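Local coordinates for ethanolamine utilization protein EutS (Streptococcus intermedius SK54 = ATCC 27335, PDB 6XPJ) that forms hexamers in the shell of the choline-utilization bacterial microcompartment, probably as a minor component, where its circularly permuted BMC domain may add heterogeneity and flexibility, at the interface of chains A and B. Coordinates in Å, arbitrary orientation; residue numbers count along the deposited sequence, not the author numbering. Chains: chain A/B, Ethanolamine utilization protein EutS.

Contact 1: the interface of chains A and B. Residues chain A 9-12; chain B 11-15.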
# COMPACT_ATOMS: atom_id res chain seq x y z
N ILE A 9 -4.81 24.67 -5.32
CA ILE A 9 -4.32 23.64 -4.35
C ILE A 9 -2.82 23.44 -4.56
O ILE A 9 -2.41 23.14 -5.70
CB ILE A 9 -5.11 22.32 -4.50
CG1 ILE A 9 -6.56 22.47 -4.03
CG2 ILE A 9 -4.41 21.17 -3.78
CD1 ILE A 9 -7.51 21.47 -4.64
N ASP A 10 -2.01 23.62 -3.51
CA ASP A 10 -0.53 23.58 -3.64
C ASP A 10 -0.08 22.12 -3.67
O ASP A 10 -0.90 21.23 -3.45
CB ASP A 10 0.22 24.40 -2.59
CG ASP A 10 -0.54 24.76 -1.33
OD1 ASP A 10 -1.06 23.83 -0.70
OD2 ASP A 10 -0.60 25.97 -1.01
N ARG A 11 1.17 21.94 -4.04
CA ARG A 11 1.82 20.62 -4.21
C ARG A 11 3.10 20.64 -3.38
O ARG A 11 3.85 21.64 -3.42
CB ARG A 11 2.02 20.38 -5.71
CG ARG A 11 2.81 19.14 -6.08
CD ARG A 11 3.05 19.14 -7.59
NE ARG A 11 1.83 18.96 -8.36
CZ ARG A 11 1.39 17.80 -8.88
NH1 ARG A 11 2.11 16.71 -8.76
NH2 ARG A 11 0.25 17.77 -9.57
N ILE A 12 3.34 19.59 -2.63
CA ILE A 12 4.61 19.39 -1.88
C ILE A 12 5.09 17.97 -2.15
O ILE A 12 4.25 17.09 -2.35
CB ILE A 12 4.42 19.66 -0.37
CG1 ILE A 12 5.76 19.70 0.38
CG2 ILE A 12 3.48 18.67 0.27
CD1 ILE A 12 5.70 20.47 1.69
N ARG B 11 -6.70 21.25 1.73
CA ARG B 11 -6.39 20.14 0.80
C ARG B 11 -5.05 20.46 0.16
O ARG B 11 -4.87 21.60 -0.30
CB ARG B 11 -7.55 20.01 -0.19
CG ARG B 11 -7.30 19.04 -1.35
CD ARG B 11 -8.47 18.98 -2.31
NE ARG B 11 -9.68 18.40 -1.75
CZ ARG B 11 -10.11 17.14 -1.95
NH1 ARG B 11 -9.47 16.29 -2.72
NH2 ARG B 11 -11.22 16.74 -1.33
N ILE B 12 -4.14 19.49 0.08
CA ILE B 12 -2.84 19.67 -0.61
C ILE B 12 -2.61 18.44 -1.50
O ILE B 12 -3.16 17.35 -1.21
CB ILE B 12 -1.71 19.89 0.41
CG1 ILE B 12 -0.38 20.29 -0.25
CG2 ILE B 12 -1.53 18.70 1.31
CD1 ILE B 12 0.67 20.81 0.71
N ILE B 13 -1.83 18.61 -2.54
CA ILE B 13 -1.30 17.47 -3.33
C ILE B 13 0.04 17.07 -2.73
O ILE B 13 0.90 17.94 -2.59
CB ILE B 13 -1.15 17.81 -4.82
CG1 ILE B 13 -2.50 18.13 -5.45
CG2 ILE B 13 -0.48 16.67 -5.57
CD1 ILE B 13 -2.39 18.85 -6.79
N GLN B 14 0.15 15.80 -2.43
CA GLN B 14 1.35 15.11 -1.85
C GLN B 14 2.00 14.29 -2.97
O GLN B 14 1.40 13.28 -3.30
CB GLN B 14 0.83 14.22 -0.70
CG GLN B 14 1.79 13.15 -0.21
CD GLN B 14 1.11 11.81 -0.17
OE1 GLN B 14 0.39 11.46 0.77
NE2 GLN B 14 1.29 11.06 -1.23
N GLU B 15 3.15 14.69 -3.49
CA GLU B 15 3.91 13.85 -4.42
C GLU B 15 4.73 12.92 -3.54
O GLU B 15 5.62 13.43 -2.84
CB GLU B 15 4.92 14.57 -5.31
CG GLU B 15 4.28 15.38 -6.35
CD GLU B 15 5.27 15.86 -7.39
OE1 GLU B 15 6.52 15.62 -7.28
OE2 GLU B 15 4.79 16.50 -8.27
O HOH W 1 -3.55 23.78 -0.97
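A bridging water is the best-held polar atom: its oxygen meets three protein groups, A:Asp10 N at 3.0 Å, the carboxylate OD1 of A:Asp10 at 2.5 Å and B:Arg11 O at 2.6 Å, although A:Asp10 is poorly ordered. Further along, the guanidinium NH1 of A:Arg11 makes a salt bridge of 2.7 Å to the carboxylate OE2 of B:Glu15. OE2 receives it through its anti lone pair and lies 18° out of the guanidinium plane, so the carboxylate meets the edge of that group; the two planes stand 79° apart. A:Arg11 gets there with CG anti to the backbone N and a bend at chi3 (-68°), while B:Glu15 runs out extended beyond CG. One guanidinium face is covered by B:Ile13, whose CG2 sits 4.0 Å from A:Arg11 CZ, over the centre of the group, which should limit its tilting. Beneath this pair the backbones form a parallel ladder. B:Ile13 N donates to A:Asp10 O at 2.9 Å, in the carbonyl plane; A:Ile12 N then bonds B:Ile13 O nearly along the C=O axis, and B:Glu15 N bonds A:Ile12 O. On the other side of the ladder, the side chains of B:Ile12 and A:Ile12 cross obliquely, CD1 of the first 3.6 Å from CG2 of the second. A:Ile9 lays its CD1 against B:Arg11 CD, 3.5 Å away. Strand 11-18 of chain A thus pairs in parallel with strand 10-18 of chain B, staggered by two residues, in the six-stranded beta-barrel that protrudes from the hexamer.

Contact 2: the interface of chains A and B. Residues chain A 56, 59-60, 63; chain B 26, 28, 30-32, 35, 38, 49, 84, 117.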
# COMPACT_ATOMS: atom_id res chain seq x y z
N GLU A 56 8.04 -4.56 10.92
CA GLU A 56 9.04 -5.56 11.33
C GLU A 56 9.04 -5.70 12.85
O GLU A 56 9.52 -6.74 13.35
CB GLU A 56 10.44 -5.15 10.89
CG GLU A 56 10.62 -5.11 9.38
CD GLU A 56 10.22 -3.83 8.66
OE1 GLU A 56 9.66 -2.90 9.29
OE2 GLU A 56 10.52 -3.74 7.45
N ILE A 59 7.70 -8.95 15.34
CA ILE A 59 8.45 -10.10 15.92
C ILE A 59 8.98 -9.71 17.31
O ILE A 59 9.06 -10.60 18.19
CB ILE A 59 9.56 -10.60 14.97
CG1 ILE A 59 10.05 -11.99 15.38
CG2 ILE A 59 10.71 -9.63 14.85
CD1 ILE A 59 8.98 -13.05 15.36
N ILE A 60 9.32 -8.44 17.53
CA ILE A 60 9.86 -7.97 18.83
C ILE A 60 8.72 -8.03 19.84
O ILE A 60 8.92 -8.53 20.94
CB ILE A 60 10.45 -6.57 18.70
CG1 ILE A 60 11.60 -6.54 17.70
CG2 ILE A 60 10.86 -5.99 20.03
CD1 ILE A 60 12.04 -5.13 17.37
N ASP A 63 7.87 -11.64 20.81
CA ASP A 63 8.91 -12.18 21.71
C ASP A 63 8.65 -11.68 23.14
O ASP A 63 8.69 -12.47 24.09
CB ASP A 63 10.28 -11.76 21.22
CG ASP A 63 11.37 -12.29 22.12
OD1 ASP A 63 11.67 -13.50 21.99
OD2 ASP A 63 11.89 -11.50 22.91
N HIS B 26 17.76 -3.80 15.16
CA HIS B 26 17.36 -4.38 16.46
C HIS B 26 17.92 -5.78 16.62
O HIS B 26 17.85 -6.59 15.66
CB HIS B 26 15.85 -4.39 16.59
CG HIS B 26 15.40 -4.81 17.95
ND1 HIS B 26 15.24 -3.90 18.97
CD2 HIS B 26 15.11 -6.03 18.46
CE1 HIS B 26 14.83 -4.55 20.04
NE2 HIS B 26 14.77 -5.85 19.78
N ILE B 28 17.24 -9.16 19.02
CA ILE B 28 16.58 -9.99 20.05
C ILE B 28 17.66 -10.95 20.53
O ILE B 28 18.07 -11.84 19.76
CB ILE B 28 15.33 -10.72 19.52
CG1 ILE B 28 14.35 -9.76 18.86
CG2 ILE B 28 14.69 -11.50 20.66
CD1 ILE B 28 13.18 -10.43 18.20
N ALA B 30 17.97 -13.31 22.93
CA ALA B 30 17.64 -14.71 23.26
C ALA B 30 16.16 -14.93 22.96
O ALA B 30 15.32 -14.97 23.85
CB ALA B 30 17.98 -15.00 24.70
N PRO B 31 15.80 -15.09 21.67
CA PRO B 31 14.41 -15.27 21.29
C PRO B 31 13.74 -16.44 22.02
O PRO B 31 14.36 -17.49 22.25
CB PRO B 31 14.45 -15.55 19.78
CG PRO B 31 15.76 -14.93 19.33
CD PRO B 31 16.70 -15.10 20.50
N ILE B 32 12.46 -16.27 22.28
CA ILE B 32 11.62 -17.41 22.73
C ILE B 32 11.44 -18.38 21.55
O ILE B 32 11.58 -17.97 20.38
CB ILE B 32 10.28 -16.89 23.28
CG1 ILE B 32 9.42 -16.29 22.17
CG2 ILE B 32 10.49 -15.91 24.43
CD1 ILE B 32 8.06 -15.84 22.61
N VAL B 35 9.37 -17.48 18.34
CA VAL B 35 9.98 -16.50 17.39
C VAL B 35 10.90 -17.26 16.42
O VAL B 35 10.94 -16.95 15.20
CB VAL B 35 10.70 -15.38 18.17
CG1 VAL B 35 11.68 -14.62 17.30
CG2 VAL B 35 9.67 -14.45 18.79
N CYS B 38 8.49 -19.02 14.05
CA CYS B 38 7.85 -18.19 13.00
C CYS B 38 8.85 -17.86 11.87
O CYS B 38 8.38 -17.68 10.73
CB CYS B 38 7.15 -16.97 13.60
SG CYS B 38 8.14 -15.46 13.58
N VAL B 49 17.09 -7.64 13.24
CA VAL B 49 15.89 -7.20 12.49
C VAL B 49 16.16 -5.79 11.98
O VAL B 49 16.44 -4.90 12.78
CB VAL B 49 14.63 -7.24 13.37
CG1 VAL B 49 13.40 -6.99 12.52
CG2 VAL B 49 14.54 -8.57 14.11
N MET B 84 16.15 -10.04 8.13
CA MET B 84 16.38 -10.70 9.42
C MET B 84 17.55 -11.64 9.24
O MET B 84 17.68 -12.26 8.17
CB MET B 84 15.12 -11.39 9.95
CG MET B 84 14.09 -10.37 10.42
SD MET B 84 12.75 -11.09 11.40
CE MET B 84 11.44 -9.91 11.09
N SER B 117 16.56 -6.25 22.76
CA SER B 117 15.54 -6.90 23.62
C SER B 117 15.99 -8.33 23.90
O SER B 117 17.05 -8.80 23.46
CB SER B 117 14.16 -6.85 23.00
OG SER B 117 14.11 -7.62 21.80
OXT SER B 117 15.23 -8.98 24.60
O HOH W 2 11.87 -8.89 21.82
O HOH W 3 13.56 -13.03 24.54
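A:Asp63, on helix 58-68, reaches into chain B with CG anti to its backbone N (chi1 180°). Its CB rests against B:Val35 CG2 at 3.7 Å, and its CG lies against the CG2 methyl of B:Ile28, the two side chains meeting tip to tip. At the end of the chain the two carboxylate oxygens divide their work. OD1 accepts the backbone N-H of B:Ile32 at 2.9 Å, nearly along its own C-O axis and with 167° at the hydrogen; this N-H lies just before helix 33-39, whose amino end would probably help to stabilise negative charge there. OD2 is gripped by two waters. One of them continues to B:Ala30 O, while the other also meets A:Ile60 O and the hydroxyl OG of B:Ser117. That hydroxyl is in turn joined to B:His26 NE2 at 2.8 Å, a bond that probably helps to fix the rotation of the imidazole. The ring offers a face to A:Ile60: the side chains meet tip to tip, and A:Ile60 CD1 lies over the face of the B:His26 ring, 3.5 Å from its centroid and shifted toward the rim, a CH-pi contact. One helical position earlier, A:Ile59 takes its CG1 anti to the backbone N (chi1 -164°), which splits its branches between two groups of partners. The side chains of A:Ile59 and B:Val35 cross obliquely, CG1 of the first 3.7 Å from CG1 of the second, whereas A:Ile59 CG2 turns toward B:Met84 CE, 3.8 Å away, and B:Val49 CG2. A:Glu56 extends this apolar strip by its CB, 3.8 Å from B:Val49 CG1. Greasy packing by the two isoleucines, closed at one end by a carboxylate that reads a backbone N-H, thus docks helix 58-68 of one BMC domain against the strands and helix 33-39 of its neighbour, a lateral joint of the homohexamer.

Contacts 1 and 2 join the same two subunits, with centres about 39 Å apart, and they have no residue in common. Contact 1 pairs the N-terminal strands 11-18 of chain A and 10-18 of chain B, whereas contact 2 lies between the bodies of the BMC domains. In chain B the two are linked through consecutive strands: the N-terminal strand leads into strand 21-28, which supplies partners to contact 2. Each neighbouring pair is thus fastened at two levels, in the protruding barrel and in the flat layer, which probably helps to keep the domains in register around the ring.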